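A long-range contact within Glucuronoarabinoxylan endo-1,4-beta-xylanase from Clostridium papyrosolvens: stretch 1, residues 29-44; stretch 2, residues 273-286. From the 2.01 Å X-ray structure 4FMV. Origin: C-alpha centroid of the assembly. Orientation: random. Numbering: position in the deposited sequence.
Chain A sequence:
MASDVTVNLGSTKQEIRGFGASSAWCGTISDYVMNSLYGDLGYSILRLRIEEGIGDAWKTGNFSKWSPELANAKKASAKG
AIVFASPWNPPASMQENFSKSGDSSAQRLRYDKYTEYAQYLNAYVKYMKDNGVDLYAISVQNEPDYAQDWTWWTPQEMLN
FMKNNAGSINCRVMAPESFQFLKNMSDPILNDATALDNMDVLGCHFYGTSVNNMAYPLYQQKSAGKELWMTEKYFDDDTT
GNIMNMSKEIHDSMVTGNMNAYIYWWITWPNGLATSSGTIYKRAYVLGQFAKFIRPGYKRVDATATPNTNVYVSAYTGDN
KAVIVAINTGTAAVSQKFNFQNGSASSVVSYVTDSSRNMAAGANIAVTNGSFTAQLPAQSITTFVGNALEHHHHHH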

# COMPACT_ATOMS: atom_id res chain seq x y z
N ILE A 29 8.17 -8.58 -15.32
CA ILE A 29 6.75 -8.68 -15.59
C ILE A 29 6.45 -8.18 -17.03
O ILE A 29 7.11 -7.23 -17.50
N SER A 30 5.50 -8.82 -17.71
CA SER A 30 5.19 -8.46 -19.11
C SER A 30 4.53 -7.08 -19.23
O SER A 30 3.92 -6.58 -18.28
N ASP A 31 4.64 -6.47 -20.40
CA ASP A 31 3.86 -5.26 -20.64
C ASP A 31 2.38 -5.56 -20.43
O ASP A 31 1.65 -4.74 -19.90
N TYR A 32 1.93 -6.74 -20.87
CA TYR A 32 0.51 -7.08 -20.78
C TYR A 32 0.00 -6.93 -19.33
O TYR A 32 -1.04 -6.30 -19.05
N VAL A 33 0.72 -7.54 -18.41
CA VAL A 33 0.27 -7.53 -17.02
C VAL A 33 0.35 -6.14 -16.39
O VAL A 33 -0.57 -5.70 -15.69
N MET A 34 1.46 -5.43 -16.64
CA MET A 34 1.62 -4.05 -16.16
C MET A 34 0.58 -3.10 -16.78
O MET A 34 0.08 -2.19 -16.10
N ASN A 35 0.25 -3.32 -18.05
CA ASN A 35 -0.78 -2.50 -18.72
C ASN A 35 -2.16 -2.75 -18.14
O ASN A 35 -2.96 -1.82 -18.01
N SER A 36 -2.43 -4.00 -17.78
CA SER A 36 -3.71 -4.33 -17.15
C SER A 36 -3.81 -3.69 -15.77
O SER A 36 -4.83 -3.08 -15.43
N LEU A 37 -2.76 -3.86 -14.97
CA LEU A 37 -2.78 -3.40 -13.58
C LEU A 37 -2.54 -1.90 -13.44
O LEU A 37 -3.25 -1.20 -12.69
N TYR A 38 -1.49 -1.42 -14.11
CA TYR A 38 -1.12 -0.01 -14.02
C TYR A 38 -1.87 0.92 -14.96
O TYR A 38 -2.08 2.09 -14.60
N GLY A 39 -2.15 0.48 -16.19
CA GLY A 39 -3.11 1.19 -17.03
C GLY A 39 -4.61 1.06 -16.82
O GLY A 39 -5.26 2.00 -16.36
N ASP A 40 -5.13 -0.16 -17.00
CA ASP A 40 -6.58 -0.42 -16.97
C ASP A 40 -7.12 -0.18 -15.57
O ASP A 40 -8.11 0.51 -15.43
N LEU A 41 -6.49 -0.78 -14.56
CA LEU A 41 -6.93 -0.60 -13.18
C LEU A 41 -6.30 0.58 -12.46
O LEU A 41 -6.58 0.83 -11.28
N GLY A 42 -5.41 1.30 -13.14
CA GLY A 42 -4.86 2.54 -12.62
C GLY A 42 -4.04 2.46 -11.34
O GLY A 42 -3.98 3.44 -10.59
N TYR A 43 -3.39 1.32 -11.08
CA TYR A 43 -2.52 1.23 -9.89
C TYR A 43 -1.47 2.34 -9.94
O TYR A 43 -0.82 2.58 -10.98
N SER A 44 -1.38 3.09 -8.84
CA SER A 44 -0.48 4.23 -8.72
C SER A 44 0.83 4.01 -7.90
O SER A 44 1.57 4.96 -7.68
N LEU A 273 -2.17 -11.17 -7.76
CA LEU A 273 -3.23 -10.60 -8.60
C LEU A 273 -3.37 -11.08 -10.05
O LEU A 273 -4.34 -10.70 -10.73
N ALA A 274 -2.45 -11.88 -10.55
CA ALA A 274 -2.46 -12.16 -11.99
C ALA A 274 -1.67 -13.42 -12.30
O ALA A 274 -0.88 -13.86 -11.47
N THR A 275 -1.86 -14.01 -13.49
CA THR A 275 -0.88 -15.00 -13.91
C THR A 275 0.13 -14.28 -14.78
O THR A 275 -0.13 -13.18 -15.27
N SER A 276 1.20 -14.96 -15.13
CA SER A 276 2.25 -14.28 -15.86
C SER A 276 1.87 -14.19 -17.35
O SER A 276 2.41 -13.37 -18.09
N SER A 277 0.90 -15.02 -17.76
CA SER A 277 0.38 -14.99 -19.13
C SER A 277 -0.73 -13.93 -19.32
O SER A 277 -1.27 -13.78 -20.41
N GLY A 278 -1.05 -13.21 -18.25
CA GLY A 278 -1.89 -12.03 -18.35
C GLY A 278 -3.31 -12.11 -17.82
O GLY A 278 -4.06 -11.12 -17.91
N THR A 279 -3.69 -13.26 -17.25
CA THR A 279 -4.98 -13.40 -16.56
C THR A 279 -4.99 -12.50 -15.32
O THR A 279 -3.99 -12.41 -14.61
N ILE A 280 -6.12 -11.82 -15.07
CA ILE A 280 -6.24 -10.88 -13.95
C ILE A 280 -7.29 -11.37 -12.95
O ILE A 280 -8.44 -11.59 -13.33
N TYR A 281 -6.90 -11.54 -11.69
CA TYR A 281 -7.78 -12.11 -10.68
C TYR A 281 -8.79 -11.11 -10.15
O TYR A 281 -8.57 -9.90 -10.20
N LYS A 282 -9.89 -11.63 -9.63
CA LYS A 282 -10.92 -10.76 -9.05
C LYS A 282 -10.36 -9.81 -8.00
O LYS A 282 -10.74 -8.64 -7.95
N ARG A 283 -9.44 -10.31 -7.16
CA ARG A 283 -8.81 -9.49 -6.13
C ARG A 283 -8.15 -8.23 -6.71
O ARG A 283 -8.14 -7.19 -6.05
N ALA A 284 -7.63 -8.32 -7.93
CA ALA A 284 -7.03 -7.14 -8.58
C ALA A 284 -8.07 -6.05 -8.79
O ALA A 284 -7.78 -4.87 -8.62
N TYR A 285 -9.28 -6.46 -9.17
CA TYR A 285 -10.39 -5.53 -9.39
C TYR A 285 -10.91 -4.94 -8.07
O TYR A 285 -11.28 -3.76 -8.02
N VAL A 286 -10.92 -5.74 -7.01
CA VAL A 286 -11.25 -5.20 -5.68
C VAL A 286 -10.33 -4.00 -5.39
O VAL A 286 -10.80 -2.93 -5.01

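How does the start of the first helix settle against the turn formed by Thr-275 to Gly-278? Ser-30 sits at the N-cap with chi1 near 68° (p), which brings its OG back to accept from Val-33 N at 3.1 Å in a capping bond. The same OG lies 4.1 Å from Ser-276 O, too far for direct bonding, and water 1 fills the gap, 2.5 Å from Ser-30 OG and donating to Ser-276 O at 2.6 Å. Water 2 forms a second bridge, accepting from Ser-30 N at 3.0 Å and donating to Ser-276 O at 3.3 Å. The type I turn is braced from within its own stretch: Thr-275, chi1 p, has its CA-to-CB bond away from the helix, and its OG1 hydrogen-bonds Ser-277 OG at 3.1 Å and accepts from Thr-279 N at 3.2 Å.

Why do Tyr-32 and Val-33 fit so closely around Gly-278? Tyr-32 is t at chi1 (-173°), and its ring reaches the glycine, with CD2 3.6 Å from Gly-278 CA. Gly-278 O lies over one ring face, while Ser-277 O is at the edge, 3.6 Å from Tyr-32 CE2. A CB on Gly-278 would fall 2.2 Å from Tyr-32 CE2, a clash, and the backbone angles there call for glycine in any case. Val-33, also t (169°), points sideways and uses both methyls: CG2 packs 3.7 Å from Gly-278 CA and 3.6 Å from Thr-275 O, and CG1 lies 4.2 Å from Ala-274 CB. Water 3 donates to Gly-278 O at 2.9 Å and bonds Tyr-32 OH at 2.9 Å.

What fills the middle of the contact? Ile-280 points toward the helix with both chi angles m (-59° and -63°), which places CD1 3.6 Å from Ser-36 CB and 4.0 Å from Leu-37 CD2. Leu-37 starts sideways, but its m,t rotamer carries its end nearer, so that CD2 also lies 4.0 Å from Ala-284 CB. The small Ala-284 side chain thus meets a leucine methyl without a long chain of its own. Ser-36, m at chi1, offers its CB to this apolar patch while its OG bonds water 4 at 2.6 Å; that water donates to Gly-278 O, also at 2.6 Å.

How is the far end closed, where the chain leaves the helix? Leu-41 points toward the second stretch in an m,t rotamer. Its CD1 lies 3.9 Å from Ala-284 CB, and its CD2 is 3.8 Å from Tyr-285 CD1. The Tyr-285 CA-to-CB bond points away, yet with chi1 m (-63°) the ring returns to meet that methyl. Tyr-43, m at chi1, extends its ring until OH donates to Ala-284 O at 2.8 Å, the one direct hydrogen bond between the stretches. Leu-273, m,t, meets the edge of the same ring, its CD1 3.7 Å from Tyr-43 CE2, so the hydroxyl is anchored beside an apolar neighbour.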

# COMPACT_ATOMS: atom_id res chain seq x y z
CB ILE A 29 5.94 -7.92 -14.55
CG1 ILE A 29 6.20 -8.52 -13.14
CG2 ILE A 29 4.48 -7.96 -14.88
CD1 ILE A 29 5.34 -7.92 -11.98
CB SER A 30 4.29 -9.51 -19.74
OG SER A 30 2.99 -9.49 -19.14
CB ASP A 31 4.06 -4.73 -22.06
CG ASP A 31 5.16 -3.68 -22.14
OD1 ASP A 31 5.26 -2.81 -21.24
OD2 ASP A 31 5.94 -3.74 -23.11
CB TYR A 32 0.31 -8.53 -21.25
CG TYR A 32 -1.14 -8.97 -21.38
CD1 TYR A 32 -2.18 -8.05 -21.41
CD2 TYR A 32 -1.46 -10.32 -21.49
CE1 TYR A 32 -3.50 -8.45 -21.55
CE2 TYR A 32 -2.77 -10.74 -21.62
CZ TYR A 32 -3.79 -9.80 -21.65
OH TYR A 32 -5.09 -10.23 -21.79
CB VAL A 33 1.05 -8.55 -16.20
CG1 VAL A 33 0.78 -8.36 -14.69
CG2 VAL A 33 0.67 -9.96 -16.67
CB MET A 34 3.05 -3.54 -16.42
CG MET A 34 4.10 -4.35 -15.66
SD MET A 34 3.81 -4.42 -13.85
CE MET A 34 4.40 -2.78 -13.39
CB ASN A 35 -0.80 -2.73 -20.25
CG ASN A 35 0.44 -2.18 -20.94
OD1 ASN A 35 1.18 -1.38 -20.37
ND2 ASN A 35 0.67 -2.62 -22.19
CB SER A 36 -3.90 -5.85 -17.05
OG SER A 36 -4.03 -6.45 -18.33
CB LEU A 37 -1.74 -4.16 -12.76
CG LEU A 37 -2.05 -5.66 -12.61
CD1 LEU A 37 -1.11 -6.28 -11.63
CD2 LEU A 37 -3.51 -5.86 -12.14
CB TYR A 38 0.41 0.18 -13.99
CG TYR A 38 0.91 -0.33 -12.66
CD1 TYR A 38 1.00 -1.71 -12.40
CD2 TYR A 38 1.18 0.55 -11.62
CE1 TYR A 38 1.40 -2.19 -11.16
CE2 TYR A 38 1.59 0.07 -10.36
CZ TYR A 38 1.69 -1.29 -10.15
OH TYR A 38 2.08 -1.76 -8.90
CB ASP A 40 -6.93 -1.88 -17.37
CG ASP A 40 -6.69 -2.17 -18.86
OD1 ASP A 40 -6.50 -1.22 -19.64
OD2 ASP A 40 -6.68 -3.36 -19.25
CB LEU A 41 -6.71 -1.87 -12.36
CG LEU A 41 -7.31 -3.14 -12.96
CD1 LEU A 41 -7.15 -4.33 -12.02
CD2 LEU A 41 -8.76 -2.95 -13.34
CB TYR A 43 -1.81 -0.11 -9.77
CG TYR A 43 -2.67 -1.29 -9.44
CD1 TYR A 43 -4.05 -1.21 -9.48
CD2 TYR A 43 -2.08 -2.49 -9.07
CE1 TYR A 43 -4.83 -2.33 -9.20
CE2 TYR A 43 -2.85 -3.60 -8.80
CZ TYR A 43 -4.22 -3.52 -8.85
OH TYR A 43 -4.98 -4.65 -8.57
CB SER A 44 -1.28 5.42 -8.20
OG SER A 44 -1.96 5.00 -7.03
CB LEU A 273 -3.08 -9.08 -8.58
CG LEU A 273 -2.96 -8.49 -7.17
CD1 LEU A 273 -2.63 -7.00 -7.25
CD2 LEU A 273 -4.24 -8.74 -6.42
CB ALA A 274 -1.87 -10.98 -12.75
CB THR A 275 -1.51 -16.15 -14.74
OG1 THR A 275 -1.96 -15.65 -16.00
CG2 THR A 275 -2.68 -16.82 -14.01
CB SER A 276 3.58 -15.01 -15.66
OG SER A 276 3.52 -16.24 -16.34
CB SER A 277 -0.14 -16.36 -19.55
OG SER A 277 -1.30 -16.73 -18.83
CB THR A 279 -5.23 -14.87 -16.15
OG1 THR A 279 -5.36 -15.69 -17.33
CG2 THR A 279 -6.49 -14.99 -15.31
CB ILE A 280 -6.66 -9.48 -14.46
CG1 ILE A 280 -5.64 -8.94 -15.47
CG2 ILE A 280 -6.81 -8.49 -13.29
CD1 ILE A 280 -4.26 -8.72 -14.90
CB TYR A 281 -6.97 -12.64 -9.50
CG TYR A 281 -6.08 -13.81 -9.84
CD1 TYR A 281 -6.44 -14.76 -10.80
CD2 TYR A 281 -4.87 -13.97 -9.20
CE1 TYR A 281 -5.61 -15.85 -11.08
CE2 TYR A 281 -4.04 -15.03 -9.47
CZ TYR A 281 -4.41 -15.97 -10.41
OH TYR A 281 -3.55 -17.03 -10.66
CB LYS A 282 -12.07 -11.59 -8.48
CG LYS A 282 -13.26 -10.76 -7.98
CD LYS A 282 -14.46 -11.68 -7.72
CE LYS A 282 -14.90 -12.37 -9.02
NZ LYS A 282 -15.54 -11.37 -9.92
CB ARG A 283 -7.77 -10.30 -5.33
CG ARG A 283 -8.37 -11.25 -4.29
CD ARG A 283 -7.37 -12.37 -4.00
NE ARG A 283 -7.31 -13.27 -5.15
CZ ARG A 283 -6.33 -14.12 -5.40
NH1 ARG A 283 -5.30 -14.20 -4.58
NH2 ARG A 283 -6.38 -14.89 -6.48
CB ALA A 284 -6.38 -7.53 -9.93
CB TYR A 285 -11.51 -6.22 -10.16
CG TYR A 285 -11.10 -6.68 -11.55
CD1 TYR A 285 -11.17 -5.81 -12.63
CD2 TYR A 285 -10.63 -7.96 -11.77
CE1 TYR A 285 -10.81 -6.22 -13.91
CE2 TYR A 285 -10.26 -8.39 -13.07
CZ TYR A 285 -10.35 -7.50 -14.12
OH TYR A 285 -10.00 -7.89 -15.39
CB VAL A 286 -11.07 -6.23 -4.56
CG1 VAL A 286 -11.18 -5.53 -3.16
CG2 VAL A 286 -12.08 -7.38 -4.70
O HOH W 1 1.70 -11.57 -19.84
O HOH W 2 4.53 -11.41 -16.58
O HOH W 3 -6.50 -10.38 -19.21
O HOH W 4 -2.85 -8.82 -18.38